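High affinity transport system protein p37 (Mycoplasma hyorhinis, PDB 3EKI) binds thiamine diphosphate outside the cell membrane, as the lipoprotein component of a high-affinity transport system that probably carries this cofactor. Local coordinates at residues Pro342-Val347 with Leu379-Tyr384; Asn150-Asp155 with Ser204-Thr209; Glu74-Glu79 with Val361-Asn366; Ile46-Ser51 with Val96-Thr101. One frame throughout, in Å; residues are numbered along the deposited sequence. Where two conformers were deposited one is given.

Interaction 1: residues Pro342-Val347 with Leu379-Tyr384; sequences PYDVGV and LGYNGY. With TPP (thiamine diphosphate), chain B.
D344 and Y381 mark the nearest approach of the two backbones, yet their CA atoms stay 8.2 Å apart, so 342-347 and 379-384 meet mainly through side chains. The one hydrogen bond between them runs from Y381 OH to D344 OD2, 2.6 Å long. The hydroxyl arrives on the anti side of the carboxylate, 29° out of its plane, and the two side chains cross at about a right angle. Beside this bond, Y343 CE1 meets Y381 CD1 at 3.7 Å. Each of these carbons lies near the plane of the other ring, which makes the contact rim to rim and not a stack. G380 O is a further neighbour of Y343 CE1, at 3.4 Å.

The chain belongs to the periplasmic-binding-protein clan, and the loops that carry Y343, D344, L379 and G380 form part of its thiamine diphosphate pocket before running into strands 345-349 and 383-386. C6 of the ligand lies over one face of the Y343 ring, offset toward the rim, while Y343 OH comes within 3.2 Å of thiazolium N3. With CG anti to the carbonyl carbon (chi1 -72°), the D344 carboxylate meets both Y381 and the ligand: OD2 takes the tyrosine hydroxyl and OD1 approaches ligand C7 at 3.1 Å. A carboxylate so close to the thiazolium could offset part of its positive charge. From the other segment, L379 O reaches ligand C2 at 3.0 Å and G380 CA packs against pyrimidine N1'. Strand 141-152 secures both loops: T149 OG1 is hydrogen-bonded to G380 O, and T147 OG1 to D344 O.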
# COMPACT_ATOMS: atom_id res chain seq x y z
N PRO A 342 -8.37 -1.60 -2.79
CA PRO A 342 -8.46 -0.38 -1.98
C PRO A 342 -7.23 -0.06 -1.15
O PRO A 342 -6.48 -0.95 -0.78
CB PRO A 342 -9.62 -0.71 -1.02
CG PRO A 342 -10.42 -1.73 -1.79
CD PRO A 342 -9.34 -2.63 -2.38
N TYR A 343 -7.04 1.23 -0.87
CA TYR A 343 -5.99 1.62 0.06
C TYR A 343 -6.35 1.13 1.46
O TYR A 343 -7.34 0.41 1.63
CB TYR A 343 -5.74 3.14 0.03
CG TYR A 343 -4.29 3.53 -0.02
CD1 TYR A 343 -3.67 4.26 0.96
CD2 TYR A 343 -3.49 3.13 -1.09
CE1 TYR A 343 -2.32 4.60 0.89
CE2 TYR A 343 -2.17 3.47 -1.18
CZ TYR A 343 -1.57 4.21 -0.19
OH TYR A 343 -0.23 4.54 -0.27
N ASP A 344 -5.56 1.49 2.46
CA ASP A 344 -5.68 0.88 3.78
C ASP A 344 -7.01 1.24 4.46
O ASP A 344 -7.62 2.26 4.18
CB ASP A 344 -4.50 1.30 4.64
CG ASP A 344 -3.17 0.67 4.25
OD1 ASP A 344 -3.11 0.08 3.15
OD2 ASP A 344 -2.22 0.78 5.06
N VAL A 345 -7.40 0.33 5.34
CA VAL A 345 -8.67 0.41 6.05
C VAL A 345 -8.46 0.48 7.55
O VAL A 345 -7.70 -0.26 8.16
CB VAL A 345 -9.53 -0.81 5.70
CG1 VAL A 345 -10.76 -0.90 6.58
CG2 VAL A 345 -9.92 -0.77 4.22
N GLY A 346 -9.18 1.40 8.18
CA GLY A 346 -9.18 1.53 9.63
C GLY A 346 -10.28 0.65 10.22
O GLY A 346 -11.43 0.65 9.79
N VAL A 347 -9.85 -0.10 11.22
CA VAL A 347 -10.66 -1.13 11.83
C VAL A 347 -10.65 -1.00 13.34
O VAL A 347 -9.62 -0.74 13.96
CB VAL A 347 -10.14 -2.50 11.33
CG1 VAL A 347 -8.68 -2.72 11.68
CG2 VAL A 347 -11.03 -3.58 11.89
N LEU A 379 2.38 8.12 5.58
CA LEU A 379 2.08 6.76 5.21
C LEU A 379 1.39 6.68 3.85
O LEU A 379 1.05 5.60 3.37
CB LEU A 379 1.17 6.12 6.28
CG LEU A 379 1.86 5.56 7.52
CD1 LEU A 379 2.57 6.63 8.32
CD2 LEU A 379 0.84 4.85 8.39
N GLY A 380 1.13 7.82 3.21
CA GLY A 380 0.40 7.80 1.96
C GLY A 380 -1.07 8.08 2.12
O GLY A 380 -1.86 8.00 1.18
N TYR A 381 -1.53 8.40 3.34
CA TYR A 381 -2.95 8.64 3.57
C TYR A 381 -3.23 10.13 3.43
O TYR A 381 -2.98 10.89 4.37
CB TYR A 381 -3.43 8.14 4.93
CG TYR A 381 -3.02 6.76 5.32
CD1 TYR A 381 -2.84 5.74 4.38
CD2 TYR A 381 -2.81 6.40 6.66
CE1 TYR A 381 -2.47 4.46 4.75
CE2 TYR A 381 -2.43 5.12 7.00
CZ TYR A 381 -2.25 4.14 6.06
OH TYR A 381 -1.88 2.88 6.48
N ASN A 382 -3.72 10.52 2.27
CA ASN A 382 -3.97 11.91 1.92
C ASN A 382 -5.43 12.27 2.01
O ASN A 382 -5.83 13.40 1.74
CB ASN A 382 -3.43 12.20 0.51
CG ASN A 382 -1.95 11.93 0.44
OD1 ASN A 382 -1.53 11.05 -0.33
ND2 ASN A 382 -1.18 12.68 1.21
N GLY A 383 -6.28 11.33 2.38
CA GLY A 383 -7.71 11.58 2.53
C GLY A 383 -8.32 10.37 3.22
O GLY A 383 -7.73 9.30 3.40
N TYR A 384 -9.55 10.53 3.63
CA TYR A 384 -10.33 9.52 4.32
C TYR A 384 -11.80 9.55 3.93
O TYR A 384 -12.32 10.64 3.63
CB TYR A 384 -10.23 9.72 5.84
CG TYR A 384 -8.84 9.72 6.40
CD1 TYR A 384 -8.22 10.94 6.68
CD2 TYR A 384 -8.12 8.57 6.66
CE1 TYR A 384 -6.94 10.96 7.21
CE2 TYR A 384 -6.84 8.59 7.18
CZ TYR A 384 -6.24 9.80 7.45
OH TYR A 384 -4.98 9.84 7.96
N1' TPP B . 3.38 6.65 0.22
C2' TPP B . 4.21 6.97 1.25
CM2 TPP B . 4.53 8.45 1.51
N3' TPP B . 4.73 6.01 2.04
C4' TPP B . 4.34 4.72 1.86
N4' TPP B . 4.80 3.80 2.71
C5' TPP B . 3.54 4.36 0.77
C6' TPP B . 3.07 5.39 -0.05
C7' TPP B . 3.12 2.93 0.42
N3 TPP B . 1.87 2.44 1.05
C2 TPP B . 1.43 2.83 2.24
S1 TPP B . -0.09 2.03 2.58
C5 TPP B . -0.05 1.16 1.06
C4 TPP B . 1.16 1.45 0.45
CM4 TPP B . 1.45 1.03 -1.01
C6 TPP B . -1.08 0.12 0.63
C7 TPP B . -0.88 -1.20 1.39
O7 TPP B . 0.41 -1.75 1.03
PA TPP B . 1.24 -2.78 1.92
O1A TPP B . 2.62 -2.85 1.38
O2A TPP B . 1.15 -2.40 3.37
O3A TPP B . 0.50 -4.17 1.86
PB TPP B . 0.70 -5.31 0.75
O1B TPP B . 0.29 -4.80 -0.60
O2B TPP B . -0.25 -6.47 1.25
O3B TPP B . 2.18 -5.87 0.82

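Interaction 2: residues Asn150-Asp155 with Ser204-Thr209; sequences NSFVFD and SVYDPT
F152 and Y206 form an antiparallel non-hydrogen-bonded pair, CA atoms 4.2 Å apart, which joins the end of strand 141-152 to the short strand 206-207. Nearly straight backbone bonds flank the pair: D207 N to S151 O (2.8 Å, 167°) and V153 N to V205 O (2.9 Å, 169°). A type I beta turn starts at F152 itself and ends at D155.

The closely packed part joins these bonds to an aromatic pair. The F152 and Y206 side chains lie side by side and point the same way, with ring planes 29° apart and centroids 5.1 Å apart; the rings are slid so far that they barely overlap. F152 CE1 touches Y206 CE2 at 3.7 Å, and F152 CD1 sits over the Y206 face, near its rim. The Y206 side chain lies about 5 Å from the bound thiamine diphosphate.

Toward solvent the contact thins. N150 OD1 rests against CA of the exposed P208 and is hydrogen-bonded to Q211. D207 sends OD2 to a salt bridge with K156, while its OD1 makes an Asx turn, accepting from T209 N at 3.0 Å and T209 OG1 at 2.8 Å, both from the same face of the carboxylate plane.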
# COMPACT_ATOMS: atom_id res chain seq x y z
N ASN A 150 -3.08 10.45 -2.70
CA ASN A 150 -2.86 11.29 -3.87
C ASN A 150 -2.63 10.38 -5.08
O ASN A 150 -1.78 9.50 -4.98
CB ASN A 150 -1.68 12.24 -3.68
CG ASN A 150 -1.91 13.34 -2.66
OD1 ASN A 150 -3.06 13.69 -2.36
ND2 ASN A 150 -0.82 13.90 -2.16
N SER A 151 -3.38 10.60 -6.16
CA SER A 151 -3.21 9.82 -7.38
C SER A 151 -1.84 10.06 -7.98
O SER A 151 -1.26 11.13 -7.86
CB SER A 151 -4.31 10.18 -8.40
OG SER A 151 -4.05 11.46 -8.97
N PHE A 152 -1.26 9.04 -8.61
CA PHE A 152 -0.10 9.25 -9.45
C PHE A 152 -0.53 9.91 -10.76
O PHE A 152 -1.63 9.66 -11.28
CB PHE A 152 0.53 7.89 -9.74
CG PHE A 152 1.27 7.18 -8.63
CD1 PHE A 152 2.34 7.73 -7.94
CD2 PHE A 152 0.86 5.90 -8.28
CE1 PHE A 152 2.99 7.01 -6.95
CE2 PHE A 152 1.51 5.17 -7.31
CZ PHE A 152 2.58 5.73 -6.64
N VAL A 153 0.35 10.75 -11.31
CA VAL A 153 0.01 11.37 -12.58
C VAL A 153 -0.23 10.35 -13.69
O VAL A 153 -0.96 10.72 -14.61
CB VAL A 153 1.11 12.34 -13.02
CG1 VAL A 153 1.08 13.51 -12.02
CG2 VAL A 153 2.46 11.69 -13.07
N PHE A 154 0.31 9.16 -13.56
CA PHE A 154 0.17 8.08 -14.55
C PHE A 154 -0.94 7.08 -14.23
O PHE A 154 -1.13 6.08 -14.95
CB PHE A 154 1.53 7.40 -14.71
CG PHE A 154 2.17 6.92 -13.42
CD1 PHE A 154 3.20 7.62 -12.82
CD2 PHE A 154 1.73 5.76 -12.78
CE1 PHE A 154 3.80 7.25 -11.63
CE2 PHE A 154 2.32 5.37 -11.59
CZ PHE A 154 3.35 6.08 -11.02
N ASP A 155 -1.74 7.24 -13.18
CA ASP A 155 -2.77 6.25 -12.83
C ASP A 155 -3.89 6.92 -12.03
O ASP A 155 -4.09 6.67 -10.84
CB ASP A 155 -2.15 5.12 -12.03
CG ASP A 155 -3.02 3.95 -11.67
OD1 ASP A 155 -4.10 3.75 -12.27
OD2 ASP A 155 -2.61 3.18 -10.76
N SER A 204 6.37 15.62 -7.61
CA SER A 204 6.07 15.85 -9.01
C SER A 204 5.42 14.67 -9.70
O SER A 204 4.93 14.84 -10.82
CB SER A 204 7.35 16.18 -9.81
OG SER A 204 8.27 16.94 -9.07
N VAL A 205 5.44 13.49 -9.07
CA VAL A 205 4.84 12.33 -9.74
C VAL A 205 3.39 12.09 -9.34
O VAL A 205 2.74 11.12 -9.71
CB VAL A 205 5.66 11.05 -9.52
CG1 VAL A 205 7.00 11.15 -10.26
CG2 VAL A 205 5.88 10.78 -8.05
N TYR A 206 2.81 13.03 -8.57
CA TYR A 206 1.44 12.94 -8.11
C TYR A 206 0.54 14.08 -8.57
O TYR A 206 1.01 15.18 -8.85
CB TYR A 206 1.43 13.00 -6.57
CG TYR A 206 2.15 11.90 -5.85
CD1 TYR A 206 3.50 11.91 -5.60
CD2 TYR A 206 1.39 10.81 -5.39
CE1 TYR A 206 4.12 10.87 -4.92
CE2 TYR A 206 1.99 9.77 -4.71
CZ TYR A 206 3.35 9.80 -4.49
OH TYR A 206 3.95 8.77 -3.81
N ASP A 207 -0.74 13.78 -8.58
CA ASP A 207 -1.79 14.76 -8.79
C ASP A 207 -2.66 14.83 -7.52
O ASP A 207 -3.64 14.09 -7.42
CB ASP A 207 -2.67 14.48 -9.99
CG ASP A 207 -3.71 15.58 -10.20
OD1 ASP A 207 -3.74 16.55 -9.43
OD2 ASP A 207 -4.51 15.46 -11.16
N PRO A 208 -2.30 15.71 -6.60
CA PRO A 208 -3.04 15.77 -5.33
C PRO A 208 -4.51 16.16 -5.48
O PRO A 208 -5.29 15.99 -4.54
CB PRO A 208 -2.30 16.86 -4.54
CG PRO A 208 -1.64 17.71 -5.59
CD PRO A 208 -1.23 16.72 -6.64
N THR A 209 -4.90 16.69 -6.64
CA THR A 209 -6.29 17.16 -6.72
C THR A 209 -7.23 16.00 -6.98
O THR A 209 -8.45 16.15 -6.95
CB THR A 209 -6.47 18.23 -7.80
OG1 THR A 209 -6.24 17.69 -9.11
CG2 THR A 209 -5.45 19.36 -7.63

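Interaction 3: residues Glu74-Glu79 with Val361-Asn366; sequences ENFKKE and VQTFIN
F76 reaches from helix 64-85 to T363 and F364 of helix 354-369; the two segment axes approach to 9.7 Å, with 118° between their N-to-C directions. Its CB points neither at the partner helix nor away from it; CG lies anti to the backbone N (chi1 -155°), and the ring beyond it reaches T363. CG is 3.8 Å from T363 CG2. CD1 and CD2 lie beneath the same methyl, and CE1 and CZ meet both T363 CG2 and CB. T363 CG2 makes a CH-pi contact, 3.4 Å from the F76 ring centroid and almost on the ring normal. CE2 lies 3.6 Å from F364 CE2, over the centre of the F364 face. With planes 69° apart and centroids 4.8 Å apart, this is a T-shaped pair, F76 giving the edge and F364 the face.

One turn on, E79 slides past T363 in the opposite direction, its CG against the methyl, and its chain bends at chi2. N366 ND2 donates to E79 OE2 at 3.1 Å; the oxygen lies in the amide plane of N366, whereas the donor meets the carboxylate on its anti side but well out of its plane. Q362 NE2 also bonds to N366 OD1 (2.9 Å), so both ends of the amide are held. T363 OG1 turns back to L359 O in its own helix.

F48, F72 and F98 also meet the F76 ring, an aromatic cluster in which two helices pack over the parallel strands 45-51 and 97-103, as in the alpha/beta layers of periplasmic-binding-protein lobes.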
# COMPACT_ATOMS: atom_id res chain seq x y z
N GLU A 74 -2.90 15.26 19.68
CA GLU A 74 -3.47 16.47 20.26
C GLU A 74 -4.51 17.05 19.32
O GLU A 74 -5.62 17.35 19.73
CB GLU A 74 -2.39 17.50 20.60
CG GLU A 74 -2.95 18.83 21.07
CD GLU A 74 -3.50 18.82 22.48
OE1 GLU A 74 -3.31 17.83 23.22
OE2 GLU A 74 -4.15 19.83 22.85
N ASN A 75 -4.19 17.19 18.02
CA ASN A 75 -5.18 17.69 17.09
C ASN A 75 -6.42 16.80 17.02
O ASN A 75 -7.55 17.28 16.88
CB ASN A 75 -4.55 17.76 15.70
CG ASN A 75 -3.54 18.88 15.56
OD1 ASN A 75 -3.41 19.73 16.43
ND2 ASN A 75 -2.81 18.91 14.44
N PHE A 76 -6.20 15.50 17.11
CA PHE A 76 -7.28 14.53 17.05
C PHE A 76 -8.21 14.65 18.25
O PHE A 76 -9.43 14.72 18.11
CB PHE A 76 -6.72 13.09 17.01
CG PHE A 76 -7.68 12.11 16.36
CD1 PHE A 76 -8.76 11.59 17.04
CD2 PHE A 76 -7.49 11.72 15.05
CE1 PHE A 76 -9.67 10.75 16.45
CE2 PHE A 76 -8.40 10.90 14.44
CZ PHE A 76 -9.49 10.40 15.12
N LYS A 77 -7.57 14.69 19.42
CA LYS A 77 -8.38 14.84 20.64
C LYS A 77 -9.21 16.10 20.64
O LYS A 77 -10.38 16.11 21.03
CB LYS A 77 -7.43 14.81 21.84
CG LYS A 77 -8.04 15.04 23.19
CD LYS A 77 -7.02 14.95 24.33
CE LYS A 77 -6.12 16.18 24.36
NZ LYS A 77 -5.23 16.21 25.54
N LYS A 78 -8.62 17.22 20.20
CA LYS A 78 -9.39 18.46 20.20
C LYS A 78 -10.56 18.44 19.23
O LYS A 78 -11.67 18.88 19.53
CB LYS A 78 -8.47 19.65 19.91
CG LYS A 78 -7.34 19.89 20.86
CD LYS A 78 -7.79 19.99 22.31
CE LYS A 78 -8.51 21.31 22.55
NZ LYS A 78 -8.87 21.48 24.00
N GLU A 79 -10.39 17.97 17.99
CA GLU A 79 -11.48 17.91 17.04
C GLU A 79 -12.53 16.89 17.44
O GLU A 79 -13.71 17.17 17.33
CB GLU A 79 -10.93 17.57 15.64
CG GLU A 79 -11.96 17.39 14.54
CD GLU A 79 -12.78 18.62 14.20
OE1 GLU A 79 -12.27 19.73 14.46
OE2 GLU A 79 -13.90 18.53 13.68
N VAL A 361 -14.18 8.35 12.94
CA VAL A 361 -14.08 8.42 11.46
C VAL A 361 -14.17 9.85 10.99
O VAL A 361 -13.37 10.34 10.19
CB VAL A 361 -15.13 7.51 10.79
CG1 VAL A 361 -15.23 7.79 9.29
CG2 VAL A 361 -14.83 6.04 11.03
N GLN A 362 -15.16 10.62 11.46
CA GLN A 362 -15.35 11.99 11.01
C GLN A 362 -14.19 12.88 11.43
O GLN A 362 -13.86 13.83 10.71
CB GLN A 362 -16.66 12.55 11.59
CG GLN A 362 -17.11 13.83 10.89
CD GLN A 362 -17.38 13.59 9.41
OE1 GLN A 362 -18.14 12.68 9.12
NE2 GLN A 362 -16.76 14.40 8.58
N THR A 363 -13.58 12.54 12.56
CA THR A 363 -12.41 13.30 12.99
C THR A 363 -11.24 13.12 12.00
O THR A 363 -10.57 14.11 11.67
CB THR A 363 -12.00 12.95 14.43
OG1 THR A 363 -13.07 13.35 15.30
CG2 THR A 363 -10.76 13.71 14.85
N PHE A 364 -11.02 11.91 11.51
CA PHE A 364 -9.99 11.70 10.48
C PHE A 364 -10.30 12.58 9.27
O PHE A 364 -9.42 13.29 8.77
CB PHE A 364 -9.86 10.23 10.06
CG PHE A 364 -8.95 9.40 10.92
CD1 PHE A 364 -7.57 9.47 10.81
CD2 PHE A 364 -9.46 8.52 11.86
CE1 PHE A 364 -6.76 8.68 11.60
CE2 PHE A 364 -8.67 7.74 12.65
CZ PHE A 364 -7.30 7.82 12.54
N ILE A 365 -11.53 12.54 8.81
CA ILE A 365 -11.99 13.26 7.62
C ILE A 365 -11.77 14.76 7.79
O ILE A 365 -11.23 15.46 6.93
CB ILE A 365 -13.46 12.92 7.32
CG1 ILE A 365 -13.64 11.46 6.90
CG2 ILE A 365 -14.03 13.86 6.28
CD1 ILE A 365 -15.05 10.94 6.84
N ASN A 366 -12.22 15.26 8.96
CA ASN A 366 -12.12 16.70 9.19
C ASN A 366 -10.68 17.14 9.38
O ASN A 366 -10.35 18.27 8.96
CB ASN A 366 -13.00 17.12 10.39
CG ASN A 366 -14.47 16.96 10.16
OD1 ASN A 366 -15.00 16.61 9.11
ND2 ASN A 366 -15.25 17.24 11.20

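Interaction 4: residues Ile46-Ser51 with Val96-Thr101; sequences ITFGVS and VDFKVT
I46, on the first of two parallel strands, loses more surface to this contact than any other residue and is gripped through backbone and side chain. Its N-H points almost straight at D97 O (2.8 Å, 178°), and its O accepts from K99 N. CG1 meets V96 CG1 at 3.6 Å, while CG2 lies 3.6 Å from F98 CE2, with I46 and F98 side by side and pointing the same way.

T101 and T47 carry the opposite face. T47 CG2, anti to the backbone N (chi1 -61° for OG1), abuts T101 CB at 3.7 Å, and the two side chains cross at about a right angle. T101 ties the register: its N donates to F48 O at 3.0 Å, and its O accepts from V50 N.

T47 N is hydrogen-bonded to D121 OD1, and D121 is a calcium ligand, which places T47 in the second shell of that site. Helices 52-55 and 64-85 lie between the parallel strands in the chain, a beta-alpha-beta crossover. Helices 64-85 and 354-369 pack on the I46 and F98 face, through L73 and I360, while F122 is hydrogen-bonded through its backbone to G49 on the side of strand 45-51 away from 97-103.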
# COMPACT_ATOMS: atom_id res chain seq x y z
N ILE A 46 -8.90 6.15 23.98
CA ILE A 46 -8.79 5.45 22.70
C ILE A 46 -7.30 5.36 22.37
O ILE A 46 -6.63 6.38 22.39
CB ILE A 46 -9.62 6.16 21.64
CG1 ILE A 46 -11.13 6.06 21.86
CG2 ILE A 46 -9.25 5.69 20.24
CD1 ILE A 46 -11.67 4.68 21.50
N THR A 47 -6.85 4.14 22.10
CA THR A 47 -5.48 3.87 21.72
C THR A 47 -5.41 3.34 20.29
O THR A 47 -6.02 2.31 20.01
CB THR A 47 -4.85 2.85 22.68
OG1 THR A 47 -4.85 3.38 24.01
CG2 THR A 47 -3.40 2.58 22.31
N PHE A 48 -4.69 4.03 19.41
CA PHE A 48 -4.38 3.58 18.06
C PHE A 48 -3.09 2.77 18.00
O PHE A 48 -2.05 3.14 18.56
CB PHE A 48 -4.23 4.80 17.15
CG PHE A 48 -5.46 5.69 17.02
CD1 PHE A 48 -6.75 5.23 17.23
CD2 PHE A 48 -5.30 7.02 16.66
CE1 PHE A 48 -7.83 6.09 17.08
CE2 PHE A 48 -6.37 7.88 16.51
CZ PHE A 48 -7.65 7.40 16.70
N GLY A 49 -3.09 1.64 17.31
CA GLY A 49 -1.88 0.88 17.07
C GLY A 49 -1.16 1.54 15.91
O GLY A 49 -1.81 1.90 14.93
N VAL A 50 0.15 1.72 16.08
CA VAL A 50 0.99 2.23 15.00
C VAL A 50 2.28 1.40 14.96
O VAL A 50 2.69 0.84 15.96
CB VAL A 50 1.38 3.71 15.11
CG1 VAL A 50 0.14 4.60 15.19
CG2 VAL A 50 2.31 3.94 16.29
N SER A 51 2.87 1.38 13.76
CA SER A 51 4.05 0.56 13.59
C SER A 51 5.17 0.95 14.56
O SER A 51 5.51 2.12 14.66
CB SER A 51 4.61 0.64 12.17
OG SER A 51 5.87 -0.04 12.17
N VAL A 96 -12.82 12.10 25.68
CA VAL A 96 -11.93 11.03 25.29
C VAL A 96 -10.49 11.51 25.12
O VAL A 96 -10.26 12.55 24.51
CB VAL A 96 -12.42 10.40 23.98
CG1 VAL A 96 -11.53 9.24 23.58
CG2 VAL A 96 -13.86 9.92 24.19
N ASP A 97 -9.57 10.73 25.66
CA ASP A 97 -8.13 10.88 25.46
C ASP A 97 -7.64 9.95 24.36
O ASP A 97 -8.15 8.83 24.23
CB ASP A 97 -7.34 10.54 26.72
CG ASP A 97 -5.86 10.83 26.55
OD1 ASP A 97 -5.56 11.86 25.93
OD2 ASP A 97 -5.02 10.03 27.02
N PHE A 98 -6.67 10.38 23.56
CA PHE A 98 -6.15 9.54 22.49
C PHE A 98 -4.65 9.29 22.64
O PHE A 98 -3.90 10.24 22.93
CB PHE A 98 -6.41 10.19 21.13
CG PHE A 98 -7.90 10.20 20.79
CD1 PHE A 98 -8.72 11.21 21.25
CD2 PHE A 98 -8.44 9.18 20.00
CE1 PHE A 98 -10.07 11.23 20.95
CE2 PHE A 98 -9.77 9.20 19.69
CZ PHE A 98 -10.59 10.23 20.14
N LYS A 99 -4.29 8.03 22.45
CA LYS A 99 -2.94 7.53 22.68
C LYS A 99 -2.55 6.64 21.48
O LYS A 99 -3.44 6.31 20.72
CB LYS A 99 -2.83 6.73 23.98
CG LYS A 99 -3.31 7.48 25.22
CD LYS A 99 -3.04 6.62 26.45
CE LYS A 99 -4.29 6.42 27.29
NZ LYS A 99 -4.09 5.30 28.26
N VAL A 100 -1.28 6.30 21.37
CA VAL A 100 -0.81 5.27 20.45
C VAL A 100 -0.03 4.24 21.26
O VAL A 100 0.46 4.49 22.36
CB VAL A 100 0.07 5.76 19.28
CG1 VAL A 100 -0.70 6.69 18.36
CG2 VAL A 100 1.32 6.47 19.79
N THR A 101 0.05 3.06 20.65
CA THR A 101 0.83 1.96 21.19
C THR A 101 1.61 1.35 20.02
O THR A 101 1.04 1.27 18.91
CB THR A 101 -0.08 1.00 21.96
OG1 THR A 101 0.72 0.12 22.76
CG2 THR A 101 -0.89 0.11 21.02

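Interactions 1 and 2 belong to one sheet, sharing strand 141-152, which pairs with 345-349, 383-386 and 206-207; N382 OD1 bonds N150 N between them. Interaction 1 is largely buried and joins one short hydrogen bond to aromatic contact beside the ligand, whereas interaction 2 is partly open, with backbone bonds and an aromatic pair inside and charged or exposed residues outside. Interactions 3 and 4 lie farther from the chain centre and adjoin, helix 64-85 of one packing on strand 97-103 of the other. Interaction 3 is buried helix-helix packing, interaction 4 a parallel strand pair. Y384 packs on F364, so interaction 3 also borders interaction 1, while interactions 2 and 4 are about 30 Å apart between centres.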